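Local coordinates for protein probable tRNA pseudouridine synthase D (Methanosarcina mazei, PDB 1Z2Z) that probably catalyses the isomerisation of uridine 13 to pseudouridine in transfer RNAs, at residues I10-Y15 and P167-I172; L54-W59 and A89-K94; V139-N144 and E402-K407. One frame throughout, in Å; residues are numbered along the deposited sequence.

Overall arrangement
Contact 2 (54-59 with 89-94) and contact 3 (139-144 with 402-407) both reach the mixed sheet, contact 3 through strand 130-142 and the loop before strand 408-417, their centres 26 Å apart and nearest atoms about 10 Å apart. Strand 33-39 lies between them, pairing with strand 90-98 on one side and strand 130-142 on the other. Contact 1 (10-15 with 167-172) joins two loops, against helices 263-287 and 423-430, with its centre 29 Å from that of contact 2 and 27 Å from that of contact 3. Along the chain, contact 2 is nested within the loop that contact 1 closes, whereas contacts 1 and 3 interleave. The fold ties together regions distant in sequence, including both ends.

Contact 1. Residues I10-Y15 and P167-I172; sequences IGINLY and PNFFGI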
ATOM      1  N   ILE A  10      -3.339   8.779  10.383  1.00 39.91           N
ATOM      2  CA  ILE A  10      -2.395   7.716  10.098  1.00 39.95           C
ATOM      3  C   ILE A  10      -1.011   8.288   9.813  1.00 40.03           C
ATOM      4  O   ILE A  10      -0.289   7.776   8.960  1.00 40.09           O
ATOM      5  CB  ILE A  10      -2.828   6.852   8.900  1.00 39.38           C
ATOM      6  CG1 ILE A  10      -3.005   7.724   7.664  1.00 39.77           C
ATOM      7  CG2 ILE A  10      -4.107   6.090   9.240  1.00 39.87           C
ATOM      8  CD1 ILE A  10      -3.468   6.956   6.450  1.00 40.28           C
ATOM      9  N   GLY A  11      -0.664   9.367  10.515  1.00 38.24           N
ATOM     10  CA  GLY A  11       0.652   9.962  10.378  1.00 39.76           C
ATOM     11  C   GLY A  11       0.919  11.000   9.311  1.00 40.91           C
ATOM     12  O   GLY A  11       1.630  11.977   9.563  1.00 42.11           O
ATOM     13  N   ILE A  12       0.380  10.788   8.118  1.00 41.51           N
ATOM     14  CA  ILE A  12       0.566  11.733   7.022  1.00 41.15           C
ATOM     15  C   ILE A  12      -0.165  13.011   7.386  1.00 41.58           C
ATOM     16  O   ILE A  12      -1.197  12.958   8.046  1.00 42.61           O
ATOM     17  CB  ILE A  12      -0.025  11.177   5.751  1.00 40.37           C
ATOM     18  CG1 ILE A  12       0.545   9.771   5.542  1.00 40.17           C
ATOM     19  CG2 ILE A  12       0.225  12.150   4.589  1.00 38.26           C
ATOM     20  CD1 ILE A  12      -0.105   8.986   4.426  1.00 40.96           C
ATOM     21  N   ASN A  13       0.369  14.155   6.974  1.00 40.88           N
ATOM     22  CA  ASN A  13      -0.271  15.422   7.292  1.00 40.81           C
ATOM     23  C   ASN A  13       0.224  16.551   6.410  1.00 40.41           C
ATOM     24  O   ASN A  13       0.158  17.712   6.795  1.00 41.78           O
ATOM     25  CB  ASN A  13      -0.027  15.794   8.753  1.00 40.51           C
ATOM     26  CG  ASN A  13       1.301  16.494   8.959  1.00 43.82           C
ATOM     27  OD1 ASN A  13       2.353  16.024   8.514  1.00 42.78           O
ATOM     28  ND2 ASN A  13       1.260  17.631   9.644  1.00 44.89           N
ATOM     29  N   LEU A  14       0.717  16.222   5.227  1.00 39.67           N
ATOM     30  CA  LEU A  14       1.205  17.258   4.333  1.00 39.62           C
ATOM     31  C   LEU A  14       1.489  16.717   2.952  1.00 38.91           C
ATOM     32  O   LEU A  14       0.969  15.675   2.579  1.00 38.88           O
ATOM     33  CB  LEU A  14       2.465  17.898   4.910  1.00 39.81           C
ATOM     34  CG  LEU A  14       3.604  16.929   5.203  1.00 39.36           C
ATOM     35  CD1 LEU A  14       4.631  16.916   4.081  1.00 39.45           C
ATOM     36  CD2 LEU A  14       4.245  17.369   6.484  1.00 43.73           C
ATOM     37  N   TYR A  15       2.334  17.429   2.212  1.00 39.31           N
ATOM     38  CA  TYR A  15       2.687  17.071   0.843  1.00 40.00           C
ATOM     39  C   TYR A  15       4.110  17.530   0.525  1.00 41.62           C
ATOM     40  O   TYR A  15       4.456  18.688   0.766  1.00 42.00           O
ATOM     41  CB  TYR A  15       1.725  17.760  -0.129  1.00 38.21           C
ATOM     42  CG  TYR A  15       0.260  17.417   0.057  1.00 37.07           C
ATOM     43  CD1 TYR A  15      -0.293  16.292  -0.550  1.00 36.80           C
ATOM     44  CD2 TYR A  15      -0.587  18.241   0.804  1.00 36.07           C
ATOM     45  CE1 TYR A  15      -1.655  15.999  -0.429  1.00 37.22           C
ATOM     46  CE2 TYR A  15      -1.954  17.952   0.930  1.00 36.38           C
ATOM     47  CZ  TYR A  15      -2.477  16.833   0.310  1.00 36.14           C
ATOM     48  OH  TYR A  15      -3.814  16.535   0.416  1.00 34.93           O
ATOM     49  N   PRO A 167       7.084  10.966  -1.681  1.00 39.73           N
ATOM     50  CA  PRO A 167       7.378  10.305  -0.408  1.00 39.40           C
ATOM     51  C   PRO A 167       6.854   8.896  -0.339  1.00 37.90           C
ATOM     52  O   PRO A 167       5.807   8.587  -0.898  1.00 37.23           O
ATOM     53  CB  PRO A 167       6.740  11.230   0.633  1.00 38.75           C
ATOM     54  CG  PRO A 167       5.660  11.917  -0.126  1.00 40.15           C
ATOM     55  CD  PRO A 167       6.302  12.192  -1.464  1.00 41.02           C
ATOM     56  N   ASN A 168       7.594   8.039   0.346  1.00 36.56           N
ATOM     57  CA  ASN A 168       7.182   6.657   0.470  1.00 35.80           C
ATOM     58  C   ASN A 168       6.228   6.441   1.640  1.00 34.21           C
ATOM     59  O   ASN A 168       6.441   5.556   2.471  1.00 32.78           O
ATOM     60  CB  ASN A 168       8.398   5.753   0.628  1.00 35.90           C
ATOM     61  CG  ASN A 168       8.077   4.317   0.303  1.00 38.45           C
ATOM     62  OD1 ASN A 168       7.853   3.987  -0.866  1.00 36.83           O
ATOM     63  ND2 ASN A 168       8.014   3.455   1.331  1.00 35.14           N
ATOM     64  N   PHE A 169       5.173   7.253   1.695  1.00 33.87           N
ATOM     65  CA  PHE A 169       4.165   7.174   2.760  1.00 33.70           C
ATOM     66  C   PHE A 169       3.373   5.865   2.759  1.00 34.00           C
ATOM     67  O   PHE A 169       3.224   5.217   1.721  1.00 33.63           O
ATOM     68  CB  PHE A 169       3.168   8.327   2.623  1.00 33.86           C
ATOM     69  CG  PHE A 169       3.678   9.659   3.118  1.00 34.80           C
ATOM     70  CD1 PHE A 169       3.971   9.855   4.464  1.00 34.51           C
ATOM     71  CD2 PHE A 169       3.807  10.736   2.244  1.00 34.60           C
ATOM     72  CE1 PHE A 169       4.382  11.102   4.929  1.00 34.84           C
ATOM     73  CE2 PHE A 169       4.218  11.988   2.702  1.00 32.89           C
ATOM     74  CZ  PHE A 169       4.504  12.171   4.045  1.00 33.94           C
ATOM     75  N   PHE A 170       2.855   5.486   3.926  1.00 36.05           N
ATOM     76  CA  PHE A 170       2.043   4.276   4.050  1.00 38.37           C
ATOM     77  C   PHE A 170       0.574   4.661   3.851  1.00 40.77           C
ATOM     78  O   PHE A 170      -0.060   5.247   4.733  1.00 38.71           O
ATOM     79  CB  PHE A 170       2.247   3.601   5.419  1.00 39.02           C
ATOM     80  CG  PHE A 170       3.338   2.545   5.424  1.00 40.46           C
ATOM     81  CD1 PHE A 170       3.102   1.275   4.896  1.00 40.48           C
ATOM     82  CD2 PHE A 170       4.621   2.847   5.881  1.00 40.34           C
ATOM     83  CE1 PHE A 170       4.123   0.331   4.817  1.00 38.14           C
ATOM     84  CE2 PHE A 170       5.652   1.911   5.804  1.00 38.27           C
ATOM     85  CZ  PHE A 170       5.402   0.655   5.271  1.00 39.83           C
ATOM     86  N   GLY A 171       0.050   4.324   2.670  1.00 43.12           N
ATOM     87  CA  GLY A 171      -1.326   4.636   2.312  1.00 45.79           C
ATOM     88  C   GLY A 171      -2.406   4.280   3.318  1.00 46.62           C
ATOM     89  O   GLY A 171      -2.255   3.352   4.110  1.00 46.56           O
ATOM     90  N   ILE A 172      -3.512   5.016   3.267  1.00 48.18           N
ATOM     91  CA  ILE A 172      -4.628   4.792   4.176  1.00 49.91           C
ATOM     92  C   ILE A 172      -5.207   3.380   4.043  1.00 50.11           C
ATOM     93  O   ILE A 172      -5.855   2.885   4.962  1.00 50.92           O
ATOM     94  CB  ILE A 172      -5.746   5.865   3.956  1.00 50.84           C
ATOM     95  CG1 ILE A 172      -6.929   5.612   4.899  1.00 52.09           C
ATOM     96  CG2 ILE A 172      -6.219   5.845   2.512  1.00 51.14           C
ATOM     97  CD1 ILE A 172      -6.581   5.683   6.382  1.00 52.99           C
TER
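Two irregular loops, one following helix 5-8 and the other leaving the short strand 165-167, pack in a largely buried contact whose centre lies about 11 Å from the centre of the chain. The second loop starts with an inverse gamma turn centred on Asn168, after which Phe169 turns toward the first loop. Ile12 covers one face of its ring in a CH-pi contact: CG2, anti to the backbone N, sits 4.2 Å from the ring centroid of Phe169 and only 5° off the normal. The two side chains cross obliquely, and the other branch of Ile12 puts CG1 3.6 Å from Phe169 CD1, while Ile12 CD1 continues to within 3.8 Å of Phe170 O. Phe169 also touches Asn279 and Cys283 of helix 263-287 and Arg427 of helix 423-430, so an alanine here would probably lose both the ring face beneath Ile12 and this bridge to two helices. Phe170 turns its ring away to meet Tyr278 edge-to-face. Gly11 has backbone angles at which a CB would be jammed against Ile10 O. Ile10 holds CG1 between its backbone N and carbonyl carbon (chi1 57°), which directs the chain at Ile172. The two isoleucines cross at about a right angle: the tip of Ile10 lies against the flank of Ile172, CD1 3.3 Å from Ile172 CA and 3.4 Å from Ile172 CD1.

Contact 2. Residues L54-W59 and A89-K94; sequences LTKRDW and ALTTQK
Backbone hydrogen bonds carry most of the pairing between strands 54-57 and 90-94, which run antiparallel. Leu54 faces Gln93 and Lys56 faces Thr91 as hydrogen-bonded pairs, each closed by two N-H to O=C bonds. Leu54 N to Gln93 O is 2.7 Å, approaching nearly along the C=O axis, and Lys56 N to Thr91 O is 2.9 Å, in the carbonyl plane. Where the first strand has ended, Asp58 N still reaches Ala89 O at 3.2 Å. That bond is straight at the hydrogen (171°), but the donor stands 33° above the carbonyl plane.

Polar side chains meet on the buried face that holds Leu54, Lys56, Thr91 and Gln93. Lys56 starts with CG between the backbone N and the carbonyl carbon (chi1 67°), then bends at chi3 and chi4, and so its NZ comes across to donate to Thr91 OG1 at 2.7 Å. A water lies within hydrogen-bonding reach of this OG1, Leu54 O and Gln93 OE1, 3.0 Å from the last, with more acceptors around it than it has protons to give, and so bridges the two strands.

Van der Waals contacts make up the partly exposed face. Thr55 and Thr92 lie side by side, Thr55 CG2 3.7 Å from Thr92 OG1. Leu90 leans its CD1 against Thr55 CG2 at 4.0 Å, an apolar pair, while Arg57 on this face is drawn off into a salt bridge with Glu31.

Lys56 NZ also makes a weak hydrogen bond to the backbone O of Asp86, the predicted nucleophile, whose side chain is close to that of Ala89. A strand pair beside the loop with this residue is consistent with the pseudouridine synthase fold, in which the catalytic aspartate sits on a loop next to the central sheet.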
ATOM      1  N   LEU A  54      -3.477 -11.771 -20.108  1.00 23.20           N
ATOM      2  CA  LEU A  54      -4.851 -11.481 -19.766  1.00 23.04           C
ATOM      3  C   LEU A  54      -5.141  -9.985 -19.835  1.00 24.43           C
ATOM      4  O   LEU A  54      -4.426  -9.180 -19.242  1.00 26.23           O
ATOM      5  CB  LEU A  54      -5.128 -12.004 -18.358  1.00 22.32           C
ATOM      6  CG  LEU A  54      -6.439 -11.636 -17.658  1.00 23.57           C
ATOM      7  CD1 LEU A  54      -7.618 -12.040 -18.533  1.00 21.81           C
ATOM      8  CD2 LEU A  54      -6.493 -12.340 -16.288  1.00 18.47           C
ATOM      9  N   THR A  55      -6.175  -9.609 -20.580  1.00 25.39           N
ATOM     10  CA  THR A  55      -6.556  -8.206 -20.690  1.00 24.23           C
ATOM     11  C   THR A  55      -7.992  -8.196 -20.266  1.00 21.75           C
ATOM     12  O   THR A  55      -8.818  -8.868 -20.867  1.00 22.10           O
ATOM     13  CB  THR A  55      -6.450  -7.687 -22.124  1.00 25.76           C
ATOM     14  OG1 THR A  55      -5.144  -7.976 -22.650  1.00 28.82           O
ATOM     15  CG2 THR A  55      -6.676  -6.178 -22.145  1.00 23.86           C
ATOM     16  N   LYS A  56      -8.290  -7.449 -19.217  1.00 21.17           N
ATOM     17  CA  LYS A  56      -9.640  -7.420 -18.712  1.00 20.04           C
ATOM     18  C   LYS A  56     -10.171  -6.007 -18.521  1.00 22.24           C
ATOM     19  O   LYS A  56      -9.423  -5.073 -18.240  1.00 22.59           O
ATOM     20  CB  LYS A  56      -9.719  -8.222 -17.408  1.00 19.95           C
ATOM     21  CG  LYS A  56      -8.961  -7.638 -16.223  1.00 18.17           C
ATOM     22  CD  LYS A  56      -8.960  -8.617 -15.061  1.00 17.68           C
ATOM     23  CE  LYS A  56      -8.985  -7.881 -13.742  1.00 18.19           C
ATOM     24  NZ  LYS A  56      -8.056  -6.732 -13.773  1.00 19.49           N
ATOM     25  N   ARG A  57     -11.475  -5.859 -18.689  1.00 23.83           N
ATOM     26  CA  ARG A  57     -12.097  -4.566 -18.562  1.00 25.76           C
ATOM     27  C   ARG A  57     -13.174  -4.629 -17.510  1.00 26.83           C
ATOM     28  O   ARG A  57     -14.171  -5.342 -17.657  1.00 28.47           O
ATOM     29  CB  ARG A  57     -12.692  -4.152 -19.905  1.00 27.55           C
ATOM     30  CG  ARG A  57     -13.407  -2.826 -19.874  1.00 31.82           C
ATOM     31  CD  ARG A  57     -13.859  -2.374 -21.264  1.00 35.41           C
ATOM     32  NE  ARG A  57     -14.473  -1.034 -21.216  1.00 38.60           N
ATOM     33  CZ  ARG A  57     -15.607  -0.738 -20.575  1.00 37.78           C
ATOM     34  NH1 ARG A  57     -16.064   0.506 -20.589  1.00 36.24           N
ATOM     35  NH2 ARG A  57     -16.295  -1.682 -19.931  1.00 33.52           N
ATOM     36  N   ASP A  58     -12.965  -3.892 -16.429  1.00 27.40           N
ATOM     37  CA  ASP A  58     -13.937  -3.856 -15.349  1.00 28.08           C
ATOM     38  C   ASP A  58     -14.287  -5.247 -14.794  1.00 29.34           C
ATOM     39  O   ASP A  58     -15.441  -5.524 -14.457  1.00 29.44           O
ATOM     40  CB  ASP A  58     -15.199  -3.158 -15.827  1.00 26.85           C
ATOM     41  CG  ASP A  58     -16.133  -2.846 -14.703  1.00 28.90           C
ATOM     42  OD1 ASP A  58     -17.330  -2.579 -14.965  1.00 32.01           O
ATOM     43  OD2 ASP A  58     -15.663  -2.868 -13.546  1.00 28.48           O
ATOM     44  N   TRP A  59     -13.281  -6.115 -14.704  1.00 29.84           N
ATOM     45  CA  TRP A  59     -13.463  -7.465 -14.177  1.00 30.31           C
ATOM     46  C   TRP A  59     -12.692  -7.642 -12.874  1.00 29.89           C
ATOM     47  O   TRP A  59     -11.642  -7.037 -12.672  1.00 30.18           O
ATOM     48  CB  TRP A  59     -12.931  -8.517 -15.146  1.00 30.44           C
ATOM     49  CG  TRP A  59     -13.881  -9.021 -16.176  1.00 29.51           C
ATOM     50  CD1 TRP A  59     -14.146  -8.459 -17.389  1.00 30.02           C
ATOM     51  CD2 TRP A  59     -14.579 -10.272 -16.150  1.00 27.88           C
ATOM     52  NE1 TRP A  59     -14.951  -9.289 -18.129  1.00 29.24           N
ATOM     53  CE2 TRP A  59     -15.235 -10.401 -17.397  1.00 27.42           C
ATOM     54  CE3 TRP A  59     -14.713 -11.289 -15.202  1.00 27.35           C
ATOM     55  CZ2 TRP A  59     -16.004 -11.526 -17.717  1.00 25.74           C
ATOM     56  CZ3 TRP A  59     -15.475 -12.399 -15.515  1.00 25.44           C
ATOM     57  CH2 TRP A  59     -16.118 -12.509 -16.769  1.00 26.20           C
ATOM     58  N   ALA A  89     -10.986  -1.042 -14.070  1.00 19.09           N
ATOM     59  CA  ALA A  89      -9.901  -0.500 -14.880  1.00 18.13           C
ATOM     60  C   ALA A  89      -9.610  -1.378 -16.077  1.00 19.10           C
ATOM     61  O   ALA A  89     -10.131  -2.482 -16.184  1.00 24.03           O
ATOM     62  CB  ALA A  89      -8.649  -0.371 -14.036  1.00 14.30           C
ATOM     63  N   LEU A  90      -8.795  -0.883 -16.994  1.00 18.08           N
ATOM     64  CA  LEU A  90      -8.426  -1.685 -18.143  1.00 17.84           C
ATOM     65  C   LEU A  90      -7.013  -2.162 -17.846  1.00 18.81           C
ATOM     66  O   LEU A  90      -6.047  -1.392 -17.896  1.00 18.05           O
ATOM     67  CB  LEU A  90      -8.466  -0.865 -19.429  1.00 18.02           C
ATOM     68  CG  LEU A  90      -7.856  -1.588 -20.633  1.00 17.46           C
ATOM     69  CD1 LEU A  90      -8.534  -2.917 -20.852  1.00 15.33           C
ATOM     70  CD2 LEU A  90      -7.944  -0.707 -21.850  1.00 16.21           C
ATOM     71  N   THR A  91      -6.902  -3.449 -17.552  1.00 17.31           N
ATOM     72  CA  THR A  91      -5.626  -4.026 -17.175  1.00 17.04           C
ATOM     73  C   THR A  91      -5.161  -5.241 -17.960  1.00 18.17           C
ATOM     74  O   THR A  91      -5.940  -6.149 -18.247  1.00 19.04           O
ATOM     75  CB  THR A  91      -5.675  -4.444 -15.728  1.00 16.51           C
ATOM     76  OG1 THR A  91      -6.408  -5.673 -15.630  1.00 17.85           O
ATOM     77  CG2 THR A  91      -6.380  -3.386 -14.896  1.00 15.85           C
ATOM     78  N   THR A  92      -3.861  -5.252 -18.247  1.00 17.27           N
ATOM     79  CA  THR A  92      -3.170  -6.312 -18.972  1.00 17.86           C
ATOM     80  C   THR A  92      -2.148  -6.965 -18.015  1.00 19.86           C
ATOM     81  O   THR A  92      -1.477  -6.261 -17.256  1.00 21.92           O
ATOM     82  CB  THR A  92      -2.410  -5.695 -20.155  1.00 17.53           C
ATOM     83  OG1 THR A  92      -3.332  -4.981 -20.983  1.00 22.64           O
ATOM     84  CG2 THR A  92      -1.706  -6.749 -20.977  1.00 15.71           C
ATOM     85  N   GLN A  93      -2.018  -8.289 -18.046  1.00 19.43           N
ATOM     86  CA  GLN A  93      -1.064  -8.976 -17.173  1.00 18.39           C
ATOM     87  C   GLN A  93      -0.789 -10.386 -17.669  1.00 20.63           C
ATOM     88  O   GLN A  93      -1.514 -10.907 -18.514  1.00 18.91           O
ATOM     89  CB  GLN A  93      -1.604  -9.093 -15.757  1.00 16.04           C
ATOM     90  CG  GLN A  93      -2.716 -10.102 -15.632  1.00 16.23           C
ATOM     91  CD  GLN A  93      -3.396 -10.022 -14.295  1.00 15.48           C
ATOM     92  OE1 GLN A  93      -4.613  -9.836 -14.199  1.00 12.79           O
ATOM     93  NE2 GLN A  93      -2.611 -10.148 -13.246  1.00 18.40           N
ATOM     94  N   LYS A  94       0.257 -11.013 -17.132  1.00 20.00           N
ATOM     95  CA  LYS A  94       0.593 -12.370 -17.536  1.00 17.64           C
ATOM     96  C   LYS A  94       0.008 -13.364 -16.522  1.00 16.65           C
ATOM     97  O   LYS A  94      -0.025 -13.092 -15.328  1.00 15.76           O
ATOM     98  CB  LYS A  94       2.113 -12.513 -17.642  1.00 20.53           C
ATOM     99  CG  LYS A  94       2.609 -13.950 -17.749  1.00 21.13           C
ATOM    100  CD  LYS A  94       4.121 -14.016 -17.962  1.00 18.05           C
ATOM    101  CE  LYS A  94       4.508 -13.404 -19.296  1.00 21.41           C
ATOM    102  NZ  LYS A  94       5.966 -13.501 -19.631  1.00 19.44           N
TER
HETATM  103  O   HOH W   1      -4.988  -8.122 -16.642  1.00 33.82           O

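Contact 3. Residues V139-N144 and E402-K407; sequences VRNIEN and ELNPGK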
ATOM      1  N   VAL A 139      -7.305  11.946 -14.547  1.00 34.54           N
ATOM      2  CA  VAL A 139      -8.079  12.670 -13.552  1.00 34.74           C
ATOM      3  C   VAL A 139      -9.023  13.541 -14.385  1.00 36.44           C
ATOM      4  O   VAL A 139      -8.599  14.135 -15.380  1.00 38.27           O
ATOM      5  CB  VAL A 139      -7.150  13.564 -12.648  1.00 34.14           C
ATOM      6  CG1 VAL A 139      -7.899  14.037 -11.414  1.00 30.46           C
ATOM      7  CG2 VAL A 139      -5.904  12.788 -12.227  1.00 31.48           C
ATOM      8  N   ARG A 140     -10.299  13.586 -14.002  1.00 36.83           N
ATOM      9  CA  ARG A 140     -11.322  14.375 -14.713  1.00 36.41           C
ATOM     10  C   ARG A 140     -12.124  15.275 -13.767  1.00 38.50           C
ATOM     11  O   ARG A 140     -12.195  15.017 -12.566  1.00 39.00           O
ATOM     12  CB  ARG A 140     -12.315  13.447 -15.435  1.00 32.72           C
ATOM     13  CG  ARG A 140     -11.763  12.654 -16.599  1.00 27.37           C
ATOM     14  CD  ARG A 140     -12.870  11.848 -17.251  1.00 24.55           C
ATOM     15  NE  ARG A 140     -12.390  11.016 -18.355  1.00 22.18           N
ATOM     16  CZ  ARG A 140     -11.886  11.486 -19.492  1.00 23.83           C
ATOM     17  NH1 ARG A 140     -11.471  10.655 -20.433  1.00 24.04           N
ATOM     18  NH2 ARG A 140     -11.793  12.791 -19.698  1.00 26.35           N
ATOM     19  N   ASN A 141     -12.729  16.324 -14.325  1.00 41.23           N
ATOM     20  CA  ASN A 141     -13.566  17.262 -13.567  1.00 43.77           C
ATOM     21  C   ASN A 141     -12.804  18.209 -12.638  1.00 45.88           C
ATOM     22  O   ASN A 141     -13.185  18.423 -11.480  1.00 44.02           O
ATOM     23  CB  ASN A 141     -14.608  16.501 -12.745  1.00 43.34           C
ATOM     24  CG  ASN A 141     -15.827  17.343 -12.438  1.00 42.96           C
ATOM     25  OD1 ASN A 141     -16.631  17.006 -11.568  1.00 39.71           O
ATOM     26  ND2 ASN A 141     -15.979  18.441 -13.167  1.00 44.36           N
ATOM     27  N   ILE A 142     -11.728  18.779 -13.158  1.00 48.50           N
ATOM     28  CA  ILE A 142     -10.933  19.702 -12.387  1.00 53.35           C
ATOM     29  C   ILE A 142     -11.424  21.129 -12.600  1.00 55.57           C
ATOM     30  O   ILE A 142     -11.674  21.560 -13.731  1.00 53.92           O
ATOM     31  CB  ILE A 142      -9.443  19.606 -12.767  1.00 55.19           C
ATOM     32  CG1 ILE A 142      -8.653  20.695 -12.025  1.00 56.80           C
ATOM     33  CG2 ILE A 142      -9.288  19.724 -14.262  1.00 55.97           C
ATOM     34  CD1 ILE A 142      -7.159  20.692 -12.307  1.00 59.86           C
ATOM     35  N   GLU A 143     -11.548  21.851 -11.489  1.00 58.72           N
ATOM     36  CA  GLU A 143     -12.008  23.233 -11.482  1.00 61.40           C
ATOM     37  C   GLU A 143     -11.017  24.189 -12.156  1.00 62.13           C
ATOM     38  O   GLU A 143     -10.931  25.355 -11.778  1.00 62.67           O
ATOM     39  CB  GLU A 143     -12.259  23.687 -10.030  1.00 64.11           C
ATOM     40  CG  GLU A 143     -10.990  23.762  -9.147  1.00 67.38           C
ATOM     41  CD  GLU A 143     -11.269  24.161  -7.693  1.00 68.99           C
ATOM     42  OE1 GLU A 143     -11.875  25.236  -7.463  1.00 69.65           O
ATOM     43  OE2 GLU A 143     -10.870  23.401  -6.777  1.00 68.30           O
ATOM     44  N   ASN A 144     -10.260  23.701 -13.137  1.00 63.20           N
ATOM     45  CA  ASN A 144      -9.297  24.548 -13.850  1.00 64.26           C
ATOM     46  C   ASN A 144      -9.394  24.360 -15.353  1.00 64.44           C
ATOM     47  O   ASN A 144     -10.113  23.488 -15.837  1.00 65.09           O
ATOM     48  CB  ASN A 144      -7.851  24.256 -13.424  1.00 66.18           C
ATOM     49  CG  ASN A 144      -7.495  24.874 -12.087  1.00 67.93           C
ATOM     50  OD1 ASN A 144      -7.649  26.083 -11.881  1.00 69.03           O
ATOM     51  ND2 ASN A 144      -7.002  24.047 -11.171  1.00 68.64           N
ATOM     52  N   GLU A 402     -13.970  15.839 -22.433  1.00 52.69           N
ATOM     53  CA  GLU A 402     -15.277  15.740 -23.041  1.00 52.85           C
ATOM     54  C   GLU A 402     -16.347  15.404 -21.997  1.00 52.50           C
ATOM     55  O   GLU A 402     -17.327  16.129 -21.855  1.00 54.77           O
ATOM     56  CB  GLU A 402     -15.257  14.651 -24.113  1.00 53.35           C
ATOM     57  CG  GLU A 402     -13.946  14.545 -24.911  1.00 53.61           C
ATOM     58  CD  GLU A 402     -12.752  14.032 -24.089  1.00 53.24           C
ATOM     59  OE1 GLU A 402     -12.860  12.962 -23.431  1.00 50.39           O
ATOM     60  OE2 GLU A 402     -11.695  14.706 -24.119  1.00 53.65           O
ATOM     61  N   LEU A 403     -16.167  14.309 -21.264  1.00 50.56           N
ATOM     62  CA  LEU A 403     -17.158  13.915 -20.268  1.00 48.04           C
ATOM     63  C   LEU A 403     -17.599  15.017 -19.320  1.00 47.96           C
ATOM     64  O   LEU A 403     -18.696  14.953 -18.775  1.00 47.35           O
ATOM     65  CB  LEU A 403     -16.652  12.747 -19.434  1.00 46.87           C
ATOM     66  CG  LEU A 403     -16.712  11.338 -20.012  1.00 45.46           C
ATOM     67  CD1 LEU A 403     -15.595  11.102 -21.014  1.00 43.87           C
ATOM     68  CD2 LEU A 403     -16.601  10.376 -18.841  1.00 45.16           C
ATOM     69  N   ASN A 404     -16.744  16.015 -19.108  1.00 48.56           N
ATOM     70  CA  ASN A 404     -17.070  17.126 -18.213  1.00 49.22           C
ATOM     71  C   ASN A 404     -16.755  18.443 -18.900  1.00 50.15           C
ATOM     72  O   ASN A 404     -15.657  18.982 -18.746  1.00 50.92           O
ATOM     73  CB  ASN A 404     -16.267  17.041 -16.913  1.00 47.78           C
ATOM     74  CG  ASN A 404     -16.556  15.776 -16.125  1.00 48.30           C
ATOM     75  OD1 ASN A 404     -17.606  15.646 -15.485  1.00 46.63           O
ATOM     76  ND2 ASN A 404     -15.621  14.829 -16.170  1.00 47.28           N
ATOM     77  N   PRO A 405     -17.727  18.988 -19.656  1.00 50.19           N
ATOM     78  CA  PRO A 405     -17.586  20.251 -20.390  1.00 48.56           C
ATOM     79  C   PRO A 405     -17.318  21.453 -19.482  1.00 49.00           C
ATOM     80  O   PRO A 405     -18.063  21.704 -18.528  1.00 49.42           O
ATOM     81  CB  PRO A 405     -18.905  20.348 -21.141  1.00 48.63           C
ATOM     82  CG  PRO A 405     -19.865  19.682 -20.208  1.00 48.66           C
ATOM     83  CD  PRO A 405     -19.110  18.479 -19.743  1.00 49.21           C
ATOM     84  N   GLY A 406     -16.247  22.187 -19.792  1.00 47.83           N
ATOM     85  CA  GLY A 406     -15.867  23.350 -19.010  1.00 45.95           C
ATOM     86  C   GLY A 406     -14.734  23.040 -18.043  1.00 45.86           C
ATOM     87  O   GLY A 406     -14.017  23.944 -17.599  1.00 45.50           O
ATOM     88  N   LYS A 407     -14.578  21.755 -17.710  1.00 44.79           N
ATOM     89  CA  LYS A 407     -13.523  21.297 -16.792  1.00 41.55           C
ATOM     90  C   LYS A 407     -12.370  20.714 -17.593  1.00 38.91           C
ATOM     91  O   LYS A 407     -12.484  20.486 -18.797  1.00 39.94           O
ATOM     92  CB  LYS A 407     -14.030  20.204 -15.844  1.00 41.04           C
ATOM     93  CG  LYS A 407     -15.441  20.382 -15.313  1.00 41.98           C
ATOM     94  CD  LYS A 407     -15.566  21.488 -14.292  1.00 40.95           C
ATOM     95  CE  LYS A 407     -17.040  21.737 -13.969  1.00 42.71           C
ATOM     96  NZ  LYS A 407     -17.770  20.512 -13.506  1.00 42.04           N
TER
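A G1 beta bulge, Asn141 and Ile142 both facing Ser408, marks the end of strand 130-142, and the loop leading into strand 408-417 folds against it. That loop closes with a type II beta turn from Asn404 to Lys407, held by Lys407 N to Asn404 O at 3.2 Å. Gly406 occupies the turn with a positive phi (100°) at which a CB would be jammed against the carbonyl O of Pro405.

The most extensive packing is around Arg140, Asn141 and Lys407. Asn141 itself has a positive phi (73°), as the first bulge position of this type requires. Its side chain, CG anti to the backbone N, crosses that of Asn404 at about a right angle, yet the two amide planes are only 11° apart and stacked, with Asn141 CB 4.0 Å from Asn404 CG. Two hydrogen bonds from Asn404 ND2, to Asp401 OD2 and Gln28 OE1, would fix the rotation of this amide, and the same ND2 lies 3.7 Å from Arg140 CB. On the turn side, Lys407 runs alongside Asn141, pointing the same way, and rests its CB 3.4 Å from Ile142 O.

The contact loosens toward solvent, where Glu402 and Leu403 are exposed. Arg140 extends straight from CG to NE, and its NE takes Asp32 OD1 as a salt-bridge partner. To Glu402 it offers a long salt bridge, Arg140 NH2 to Glu402 OE1 at 3.9 Å, with guanidinium and carboxylate planes almost perpendicular, a geometry likely to add only modest electrostatic hold; the other oxygen of Glu402 has a weak, long ion pair with Lys409. Leu403 lies over one face of the same guanidinium, its CD1 over the centre and 4.0 Å from Arg140 CZ.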